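PDB 3SHP: putative acetyltransferase Sthe_0691 from Sphaerobacter thermophilus, which probably transfers an acetyl group from acetyl-CoA to an acceptor not yet identified, with a fold consistent with the GNAT family. Local coordinates for residues T13-M19 and L61-R67; A40-A44 and A145-R149; T123-D129 and V159-Q165. All blocks are in the same frame, centred on the assembly; numbering follows the deposited sequence.

The three contacts all reach one mixed sheet. Contact 1 pairs strands 14-18 and 58-66 near one end of it. Contact 3 pairs strands 121-127 and 157-167 on the other side of the chain's centre; the centres of contacts 1 and 3 are about 21 Å apart. Contact 2 lies beside contact 3, only about 7 Å between their centres. There Ala145 N meets Ile163 O at 2.8 Å in a probable hydrogen bond. Contacts 1 and 2 do not touch, their nearest atoms being about 12 Å apart. Strand 43-44 is followed in the chain by strand 58-66. A bound meso-tartaric acid, held in a pocket of Phe35, Arg58 and Trp59, sits about 7 Å from the side chain of Leu61 in contact 1.

Contact 1. Residues T13-M19 and L61-R67; sequences TVYLRAM and LLAIVRR
Tyr15 lays its ring over the side chain of Val65, its antiparallel partner. Val65 CB stands 3.9 Å from the centroid of the Tyr15 ring, 14° off the ring normal, which makes a CH-pi contact over the face. At the ring edge, in plane, Tyr15 CD2 meets Arg67 CG at 3.7 Å. The Tyr15 hydroxyl still lies against Val65 CG1 and is hydrogen-bonded to Glu70.

Arg17 continues this face. Its CG sits between the backbone N and the carbonyl carbon (chi1 53°), and the chain then runs extended to NE across the neighbouring strand. From CB the chain leads to Arg17 CG, 4.1 Å from Val65 CG2. Arg17 NE is nearer to that same methyl, and CZ and NH2 also lie against it. Arg17 NH1 ends 3.8 Å from Ala63 CB. One guanidinium face thus rests on two aliphatic groups. Arg17 NH1 also bonds in the guanidinium plane to Ala18 O at 3.0 Å and forms a salt bridge with Asp23. These two bonds, with the aliphatic floor, restrict how the guanidinium can turn.

On the other face, Leu16 and Ile64 lie side by side, with Leu16 CD1 3.9 Å from Ile64 CG1. Val14 packs on Ile64 CG2. Helix 98-116 covers these residues. Backbone bonds tie the strands in pairs at Tyr15-Val65 and Arg17-Ala63, though Arg17 N to Ala63 O is weak. Met19 N adds a bond to Leu61 O, 2.9 Å long.

This is an antiparallel ladder with a helix on one face, consistent with the N-terminal half of a GNAT-type acetyltransferase sheet.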
loop_
_atom_site.group_PDB
_atom_site.type_symbol
_atom_site.label_atom_id
_atom_site.label_comp_id
_atom_site.label_asym_id
_atom_site.label_seq_id
_atom_site.Cartn_x
_atom_site.Cartn_y
_atom_site.Cartn_z
ATOM N N THR A 13 -16.882 33.545 17.184
ATOM C CA THR A 13 -17.188 32.687 16.042
ATOM C C THR A 13 -17.305 31.218 16.398
ATOM O O THR A 13 -18.190 30.532 15.877
ATOM C CB THR A 13 -16.109 32.821 14.959
ATOM O OG1 THR A 13 -15.897 34.208 14.713
ATOM C CG2 THR A 13 -16.586 32.205 13.686
ATOM N N VAL A 14 -16.393 30.728 17.240
ATOM C CA VAL A 14 -16.373 29.324 17.608
ATOM C C VAL A 14 -16.400 29.107 19.122
ATOM O O VAL A 14 -16.075 30.003 19.890
ATOM C CB VAL A 14 -15.115 28.601 17.048
ATOM C CG1 VAL A 14 -15.004 28.793 15.501
ATOM C CG2 VAL A 14 -13.866 29.078 17.776
ATOM N N TYR A 15 -16.769 27.902 19.533
ATOM C CA TYR A 15 -16.557 27.512 20.903
ATOM C C TYR A 15 -15.950 26.143 20.962
ATOM O O TYR A 15 -16.040 25.382 19.997
ATOM C CB TYR A 15 -17.828 27.599 21.740
ATOM C CG TYR A 15 -18.947 26.658 21.393
ATOM C CD1 TYR A 15 -19.117 25.444 22.074
ATOM C CD2 TYR A 15 -19.887 27.013 20.438
ATOM C CE1 TYR A 15 -20.171 24.593 21.774
ATOM C CE2 TYR A 15 -20.939 26.182 20.138
ATOM C CZ TYR A 15 -21.077 24.970 20.807
ATOM O OH TYR A 15 -22.159 24.164 20.468
ATOM N N LEU A 16 -15.293 25.873 22.085
ATOM C CA LEU A 16 -14.625 24.619 22.341
ATOM C C LEU A 16 -15.353 23.907 23.451
ATOM O O LEU A 16 -15.758 24.520 24.452
ATOM C CB LEU A 16 -13.155 24.852 22.738
ATOM C CG LEU A 16 -12.128 25.079 21.609
ATOM C CD1 LEU A 16 -12.615 25.993 20.518
ATOM C CD2 LEU A 16 -10.864 25.663 22.191
ATOM N N ARG A 17 -15.514 22.604 23.265
ATOM C CA ARG A 17 -16.137 21.745 24.260
ATOM C C ARG A 17 -15.535 20.360 24.039
ATOM O O ARG A 17 -14.944 20.116 23.016
ATOM C CB ARG A 17 -17.654 21.697 24.045
ATOM C CG ARG A 17 -18.099 21.299 22.588
ATOM C CD ARG A 17 -19.460 20.586 22.604
ATOM N NE ARG A 17 -19.936 20.259 21.262
ATOM C CZ ARG A 17 -19.603 19.169 20.561
ATOM N NH1 ARG A 17 -18.768 18.247 21.064
ATOM N NH2 ARG A 17 -20.113 19.003 19.334
ATOM N N ALA A 18 -15.701 19.466 25.000
ATOM C CA ALA A 18 -15.214 18.098 24.876
ATOM C C ALA A 18 -15.750 17.465 23.597
ATOM O O ALA A 18 -16.947 17.540 23.310
ATOM C CB ALA A 18 -15.607 17.265 26.120
HETATM N N MSE A 19 -14.856 16.914 22.790
HETATM C CA MSE A 19 -15.265 16.144 21.614
HETATM C C MSE A 19 -15.898 14.846 22.107
HETATM O O MSE A 19 -15.388 14.211 23.037
HETATM C CB MSE A 19 -14.064 15.846 20.719
HETATM C CG MSE A 19 -14.435 15.167 19.419
HETATM SE SE MSE A 19 -13.026 15.463 18.161
HETATM C CE MSE A 19 -13.863 15.003 16.468
ATOM N N LEU A 61 -9.507 15.592 23.864
ATOM C CA LEU A 61 -9.931 16.121 22.591
ATOM C C LEU A 61 -11.018 17.156 22.786
ATOM O O LEU A 61 -12.031 16.862 23.420
ATOM C CB LEU A 61 -10.509 14.991 21.769
ATOM C CG LEU A 61 -9.569 14.250 20.861
ATOM C CD1 LEU A 61 -10.380 13.090 20.221
ATOM C CD2 LEU A 61 -9.005 15.199 19.821
ATOM N N LEU A 62 -10.807 18.348 22.230
ATOM C CA LEU A 62 -11.802 19.382 22.226
ATOM C C LEU A 62 -12.313 19.556 20.800
ATOM O O LEU A 62 -11.512 19.622 19.856
ATOM C CB LEU A 62 -11.208 20.699 22.733
ATOM C CG LEU A 62 -10.669 20.740 24.175
ATOM C CD1 LEU A 62 -10.125 22.117 24.489
ATOM C CD2 LEU A 62 -11.762 20.359 25.195
ATOM N N ALA A 63 -13.630 19.602 20.636
ATOM C CA ALA A 63 -14.215 19.963 19.363
ATOM C C ALA A 63 -14.189 21.463 19.203
ATOM O O ALA A 63 -14.432 22.211 20.168
ATOM C CB ALA A 63 -15.645 19.486 19.309
ATOM N N ILE A 64 -13.921 21.924 17.992
ATOM C CA ILE A 64 -14.063 23.350 17.717
ATOM C C ILE A 64 -15.383 23.486 16.956
ATOM O O ILE A 64 -15.569 22.858 15.902
ATOM C CB ILE A 64 -12.898 23.875 16.893
ATOM C CG1 ILE A 64 -11.561 23.604 17.616
ATOM C CG2 ILE A 64 -13.102 25.372 16.533
ATOM C CD1 ILE A 64 -10.316 23.833 16.711
ATOM N N VAL A 65 -16.309 24.268 17.501
ATOM C CA VAL A 65 -17.679 24.273 16.995
ATOM C C VAL A 65 -18.030 25.664 16.509
ATOM O O VAL A 65 -17.898 26.635 17.247
ATOM C CB VAL A 65 -18.705 23.809 18.088
ATOM C CG1 VAL A 65 -20.127 23.785 17.544
ATOM C CG2 VAL A 65 -18.331 22.439 18.695
ATOM N N ARG A 66 -18.468 25.766 15.254
ATOM C CA ARG A 66 -18.887 27.053 14.729
ATOM C C ARG A 66 -20.240 27.403 15.290
ATOM O O ARG A 66 -21.200 26.656 15.127
ATOM C CB ARG A 66 -18.920 27.065 13.198
ATOM C CG ARG A 66 -19.115 28.449 12.611
ATOM C CD ARG A 66 -18.833 28.485 11.128
ATOM N NE ARG A 66 -19.507 27.410 10.384
ATOM C CZ ARG A 66 -19.142 26.994 9.176
ATOM N NH1 ARG A 66 -19.817 26.018 8.587
ATOM N NH2 ARG A 66 -18.121 27.566 8.552
ATOM N N ARG A 67 -20.293 28.553 15.960
ATOM C CA ARG A 67 -21.497 29.061 16.597
ATOM C C ARG A 67 -22.692 29.260 15.636
ATOM O O ARG A 67 -23.799 28.808 15.937
ATOM C CB ARG A 67 -21.178 30.372 17.356
ATOM C CG ARG A 67 -20.097 30.192 18.504
ATOM C CD ARG A 67 -19.795 31.474 19.257
ATOM N NE ARG A 67 -21.029 32.171 19.613
ATOM C CZ ARG A 67 -21.120 33.467 19.914
ATOM N NH1 ARG A 67 -20.038 34.244 19.931
ATOM N NH2 ARG A 67 -22.311 33.995 20.209
#

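Contact 2. Residues A40-A44 and A145-R149; sequences ARAEA and AVRMR
Met148, a selenomethionine, overlaps both Arg41 and Ala42 with its selenium. Met148 SE lies 3.9 Å from Ala42 CB. It is equally close to Arg41 CD, where the two side chains cross at about a right angle. The bend at the last torsion (chi3 60°) turns the methyl back toward the arginine, with Met148 CE 4.0 Å from Arg41 CD. The arginine offers its aliphatic part here, while its NE forms a salt bridge with Glu125.

The two methyls of Val146 point to different partners. Val146 CG1, anti to the backbone N (chi1 178°), meets Ala42 CB at 3.9 Å. Val146 CG2 sits against the backbone, 3.8 Å from Ala44 N. Ala42 CB is therefore set against both Val146 and Met148. The contact is apolar; the backbone of 145-149 is instead bonded to strand 157-167, where Ala145 and Val146 both face Ile163 in a classic beta bulge.

Met148 of the third subunit, another copy of the protein, packs on Met148 of this chain. Glu43 and Arg147 join an antiparallel ladder with that subunit. The loop and short strand of 40-44 thus pack by apolar side chains on the bulged strand 143-151, at the edge where the sheet continues into the third subunit.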
loop_
_atom_site.group_PDB
_atom_site.type_symbol
_atom_site.label_atom_id
_atom_site.label_comp_id
_atom_site.label_asym_id
_atom_site.label_seq_id
_atom_site.Cartn_x
_atom_site.Cartn_y
_atom_site.Cartn_z
ATOM N N ALA A 40 2.489 17.165 20.268
ATOM C CA ALA A 40 3.444 18.094 19.643
ATOM C C ALA A 40 4.767 17.375 19.427
ATOM O O ALA A 40 5.473 17.032 20.392
ATOM C CB ALA A 40 3.629 19.377 20.457
ATOM N N ARG A 41 5.054 17.166 18.139
ATOM C CA ARG A 41 6.190 16.468 17.557
ATOM C C ARG A 41 7.622 16.761 18.037
ATOM O O ARG A 41 8.486 15.878 18.002
ATOM C CB ARG A 41 6.210 16.900 16.093
ATOM C CG ARG A 41 5.992 15.872 15.167
ATOM C CD ARG A 41 5.782 16.537 13.831
ATOM N NE ARG A 41 4.389 16.953 13.743
ATOM C CZ ARG A 41 3.642 16.918 12.638
ATOM N NH1 ARG A 41 2.375 17.332 12.710
ATOM N NH2 ARG A 41 4.143 16.452 11.484
ATOM N N ALA A 42 7.886 18.033 18.328
ATOM C CA ALA A 42 9.196 18.475 18.766
ATOM C C ALA A 42 8.999 19.520 19.829
ATOM O O ALA A 42 7.915 20.100 19.941
ATOM C CB ALA A 42 9.953 19.058 17.607
ATOM N N GLU A 43 10.058 19.794 20.590
ATOM C CA GLU A 43 9.975 20.741 21.695
ATOM C C GLU A 43 11.413 21.086 22.083
ATOM O O GLU A 43 12.323 20.290 21.835
ATOM C CB GLU A 43 9.218 20.104 22.873
ATOM C CG GLU A 43 9.878 18.815 23.365
ATOM C CD GLU A 43 9.003 17.958 24.257
ATOM O OE1 GLU A 43 9.509 17.587 25.350
ATOM O OE2 GLU A 43 7.854 17.596 23.866
ATOM N N ALA A 44 11.633 22.257 22.669
ATOM C CA ALA A 44 12.960 22.544 23.236
ATOM C C ALA A 44 13.373 21.404 24.159
ATOM O O ALA A 44 12.530 20.841 24.870
ATOM C CB ALA A 44 12.958 23.849 24.019
ATOM N N ALA A 145 10.057 28.210 19.076
ATOM C CA ALA A 145 11.144 27.521 19.776
ATOM C C ALA A 145 11.889 26.555 18.853
ATOM O O ALA A 145 13.113 26.376 18.976
ATOM C CB ALA A 145 10.575 26.761 20.971
ATOM N N VAL A 146 11.147 25.936 17.934
ATOM C CA VAL A 146 11.684 24.887 17.086
ATOM C C VAL A 146 11.227 25.135 15.669
ATOM O O VAL A 146 10.086 25.536 15.441
ATOM C CB VAL A 146 11.207 23.469 17.544
ATOM C CG1 VAL A 146 11.725 22.344 16.608
ATOM C CG2 VAL A 146 11.639 23.190 18.979
ATOM N N ARG A 147 12.133 24.914 14.723
ATOM C CA ARG A 147 11.801 24.931 13.309
ATOM C C ARG A 147 12.004 23.522 12.743
ATOM O O ARG A 147 13.068 22.914 12.946
ATOM C CB ARG A 147 12.715 25.894 12.560
ATOM C CG ARG A 147 12.368 26.003 11.084
ATOM C CD ARG A 147 13.382 26.856 10.310
ATOM N NE ARG A 147 13.571 28.212 10.838
ATOM C CZ ARG A 147 12.790 29.264 10.540
ATOM N NH1 ARG A 147 11.723 29.134 9.728
ATOM N NH2 ARG A 147 13.073 30.461 11.061
HETATM N N MSE A 148 10.985 23.006 12.061
HETATM C CA MSE A 148 11.090 21.746 11.354
HETATM C C MSE A 148 10.968 22.061 9.870
HETATM O O MSE A 148 9.859 22.293 9.361
HETATM C CB MSE A 148 9.984 20.798 11.818
HETATM C CG MSE A 148 10.062 20.462 13.332
HETATM SE SE MSE A 148 8.792 19.079 13.847
HETATM C CE MSE A 148 9.437 17.615 12.699
ATOM N N ARG A 149 12.100 22.111 9.180
ATOM C CA ARG A 149 12.118 22.618 7.793
ATOM C C ARG A 149 11.361 21.735 6.823
ATOM O O ARG A 149 11.608 20.541 6.727
ATOM C CB ARG A 149 13.529 22.938 7.278
ATOM C CG ARG A 149 14.137 24.162 7.977
ATOM C CD ARG A 149 15.544 24.526 7.472
ATOM N NE ARG A 149 16.557 23.528 7.844
ATOM C CZ ARG A 149 17.130 22.684 6.988
ATOM N NH1 ARG A 149 16.820 22.726 5.703
ATOM N NH2 ARG A 149 18.029 21.799 7.416
#

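Contact 3. Residues T123-D129 and V159-Q165; sequences TVEIAAD and VDLLIYQ
Thr123 and Gln165 both turn their first side-chain bond to the same side: Thr123 OG1 (chi1 -59°) and Gln165 CG (chi1 -70°) each lie opposite the carbonyl carbon. The side chains then run side by side, and Gln165 NE2 donates to Thr123 OG1 at 2.7 Å, close to the amide plane. The other end of the amide, Gln165 OE1, accepts from Ala44 N, so the group is held at both ends. Thr123 CG2 presses on Ile163 CG2 at 3.4 Å, a tight contact.

Further along this face, Glu125 CG lies beside Ile163 CD1. The Glu125 carboxylate crosses Leu161, with Glu125 CD 3.8 Å from Leu161 CD2. Its two oxygens go to Arg88 and Arg41, which probably balances the charge of this buried carboxylate.

On the other face, Ile126 CD1 meets Tyr164 CD1 at 4.0 Å, the two side chains crossing at about a right angle. Helix 131-139 covers them, and the Tyr164 hydroxyl bonds to its Glu138. Leu162 CD1 packs against Ala128 CB at 3.9 Å.

Val124-Tyr164 and Ile126-Leu162 are the hydrogen-bonded pairs. Ala128 N to Asp160 O, 2.8 Å, extends the ladder beyond them. The arrangement is a buried antiparallel ladder backed by a helix, consistent with the C-terminal half of a GNAT-like fold.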
loop_
_atom_site.group_PDB
_atom_site.type_symbol
_atom_site.label_atom_id
_atom_site.label_comp_id
_atom_site.label_asym_id
_atom_site.label_seq_id
_atom_site.Cartn_x
_atom_site.Cartn_y
_atom_site.Cartn_z
ATOM N N THR A 123 3.106 23.734 24.643
ATOM C CA THR A 123 3.808 23.433 23.409
ATOM C C THR A 123 2.739 23.250 22.320
ATOM O O THR A 123 1.830 22.408 22.458
ATOM C CB THR A 123 4.695 22.154 23.577
ATOM O OG1 THR A 123 5.645 22.353 24.634
ATOM C CG2 THR A 123 5.471 21.817 22.310
ATOM N N VAL A 124 2.842 24.057 21.265
ATOM C CA VAL A 124 1.842 24.098 20.192
ATOM C C VAL A 124 2.496 23.976 18.806
ATOM O O VAL A 124 3.451 24.702 18.487
ATOM C CB VAL A 124 1.030 25.419 20.228
ATOM C CG1 VAL A 124 -0.171 25.351 19.286
ATOM C CG2 VAL A 124 0.556 25.737 21.672
ATOM N N GLU A 125 1.956 23.094 17.974
ATOM C CA GLU A 125 2.384 22.954 16.577
ATOM C C GLU A 125 1.650 23.981 15.729
ATOM O O GLU A 125 0.398 24.078 15.812
ATOM C CB GLU A 125 2.036 21.563 16.041
ATOM C CG GLU A 125 2.784 20.419 16.680
ATOM C CD GLU A 125 2.627 19.089 15.886
ATOM O OE1 GLU A 125 1.751 19.016 14.985
ATOM O OE2 GLU A 125 3.377 18.121 16.176
ATOM N N ILE A 126 2.413 24.762 14.939
ATOM C CA ILE A 126 1.838 25.729 14.007
ATOM C C ILE A 126 2.668 25.809 12.728
ATOM O O ILE A 126 3.872 26.039 12.785
ATOM C CB ILE A 126 1.744 27.165 14.606
ATOM C CG1 ILE A 126 1.092 27.153 16.003
ATOM C CG2 ILE A 126 0.947 28.090 13.655
ATOM C CD1 ILE A 126 1.189 28.496 16.732
ATOM N N ALA A 127 2.029 25.631 11.576
ATOM C CA ALA A 127 2.773 25.631 10.325
ATOM C C ALA A 127 3.186 27.059 10.009
ATOM O O ALA A 127 2.457 27.990 10.321
ATOM C CB ALA A 127 1.933 25.044 9.183
ATOM N N ALA A 128 4.333 27.225 9.359
ATOM C CA ALA A 128 4.871 28.550 9.134
ATOM C C ALA A 128 3.985 29.419 8.255
ATOM O O ALA A 128 4.141 30.611 8.289
ATOM C CB ALA A 128 6.323 28.493 8.589
ATOM N N ASP A 129 3.056 28.846 7.484
ATOM C CA ASP A 129 2.184 29.675 6.630
ATOM C C ASP A 129 0.839 29.965 7.307
ATOM O O ASP A 129 -0.078 30.515 6.678
ATOM C CB ASP A 129 1.944 29.006 5.254
ATOM C CG ASP A 129 1.418 27.598 5.391
ATOM O OD1 ASP A 129 1.278 27.150 6.542
ATOM O OD2 ASP A 129 1.156 26.924 4.369
ATOM N N VAL A 159 6.142 23.661 3.587
ATOM C CA VAL A 159 6.429 24.726 4.538
ATOM C C VAL A 159 6.895 24.146 5.874
ATOM O O VAL A 159 6.655 22.971 6.175
ATOM C CB VAL A 159 5.229 25.662 4.760
ATOM C CG1 VAL A 159 4.708 26.219 3.407
ATOM C CG2 VAL A 159 4.144 24.963 5.539
ATOM N N ASP A 160 7.564 24.973 6.664
ATOM C CA ASP A 160 8.101 24.520 7.932
ATOM C C ASP A 160 6.979 24.272 8.905
ATOM O O ASP A 160 5.968 24.974 8.903
ATOM C CB ASP A 160 9.041 25.562 8.551
ATOM C CG ASP A 160 10.201 25.933 7.653
ATOM O OD1 ASP A 160 10.458 25.265 6.630
ATOM O OD2 ASP A 160 10.862 26.931 7.977
ATOM N N LEU A 161 7.162 23.287 9.763
ATOM C CA LEU A 161 6.364 23.218 10.976
ATOM C C LEU A 161 7.130 23.947 12.075
ATOM O O LEU A 161 8.323 23.678 12.291
ATOM C CB LEU A 161 6.132 21.774 11.404
ATOM C CG LEU A 161 5.205 21.649 12.626
ATOM C CD1 LEU A 161 3.832 22.279 12.302
ATOM C CD2 LEU A 161 5.079 20.180 13.139
ATOM N N LEU A 162 6.447 24.846 12.772
ATOM C CA LEU A 162 7.047 25.578 13.866
ATOM C C LEU A 162 6.458 25.071 15.149
ATOM O O LEU A 162 5.292 24.700 15.174
ATOM C CB LEU A 162 6.765 27.079 13.727
ATOM C CG LEU A 162 7.229 27.741 12.420
ATOM C CD1 LEU A 162 6.938 29.259 12.406
ATOM C CD2 LEU A 162 8.697 27.472 12.243
ATOM N N ILE A 163 7.262 25.041 16.211
ATOM C CA ILE A 163 6.776 24.692 17.541
ATOM C C ILE A 163 6.892 25.915 18.432
ATOM O O ILE A 163 8.001 26.423 18.673
ATOM C CB ILE A 163 7.595 23.566 18.190
ATOM C CG1 ILE A 163 7.769 22.382 17.234
ATOM C CG2 ILE A 163 6.971 23.168 19.537
ATOM C CD1 ILE A 163 6.469 21.606 16.951
ATOM N N TYR A 164 5.742 26.389 18.905
ATOM C CA TYR A 164 5.677 27.551 19.775
ATOM C C TYR A 164 5.540 27.057 21.198
ATOM O O TYR A 164 4.835 26.075 21.448
ATOM C CB TYR A 164 4.471 28.441 19.401
ATOM C CG TYR A 164 4.814 29.486 18.368
ATOM C CD1 TYR A 164 5.137 29.118 17.062
ATOM C CD2 TYR A 164 4.822 30.839 18.694
ATOM C CE1 TYR A 164 5.477 30.063 16.116
ATOM C CE2 TYR A 164 5.150 31.814 17.739
ATOM C CZ TYR A 164 5.462 31.407 16.455
ATOM O OH TYR A 164 5.783 32.330 15.484
ATOM N N GLN A 165 6.204 27.750 22.122
ATOM C CA GLN A 165 6.222 27.366 23.535
ATOM C C GLN A 165 6.145 28.553 24.466
ATOM O O GLN A 165 6.595 29.656 24.136
ATOM C CB GLN A 165 7.488 26.557 23.851
ATOM C CG GLN A 165 7.479 25.159 23.211
ATOM C CD GLN A 165 8.580 24.254 23.770
ATOM O OE1 GLN A 165 9.776 24.452 23.492
ATOM N NE2 GLN A 165 8.185 23.256 24.549
#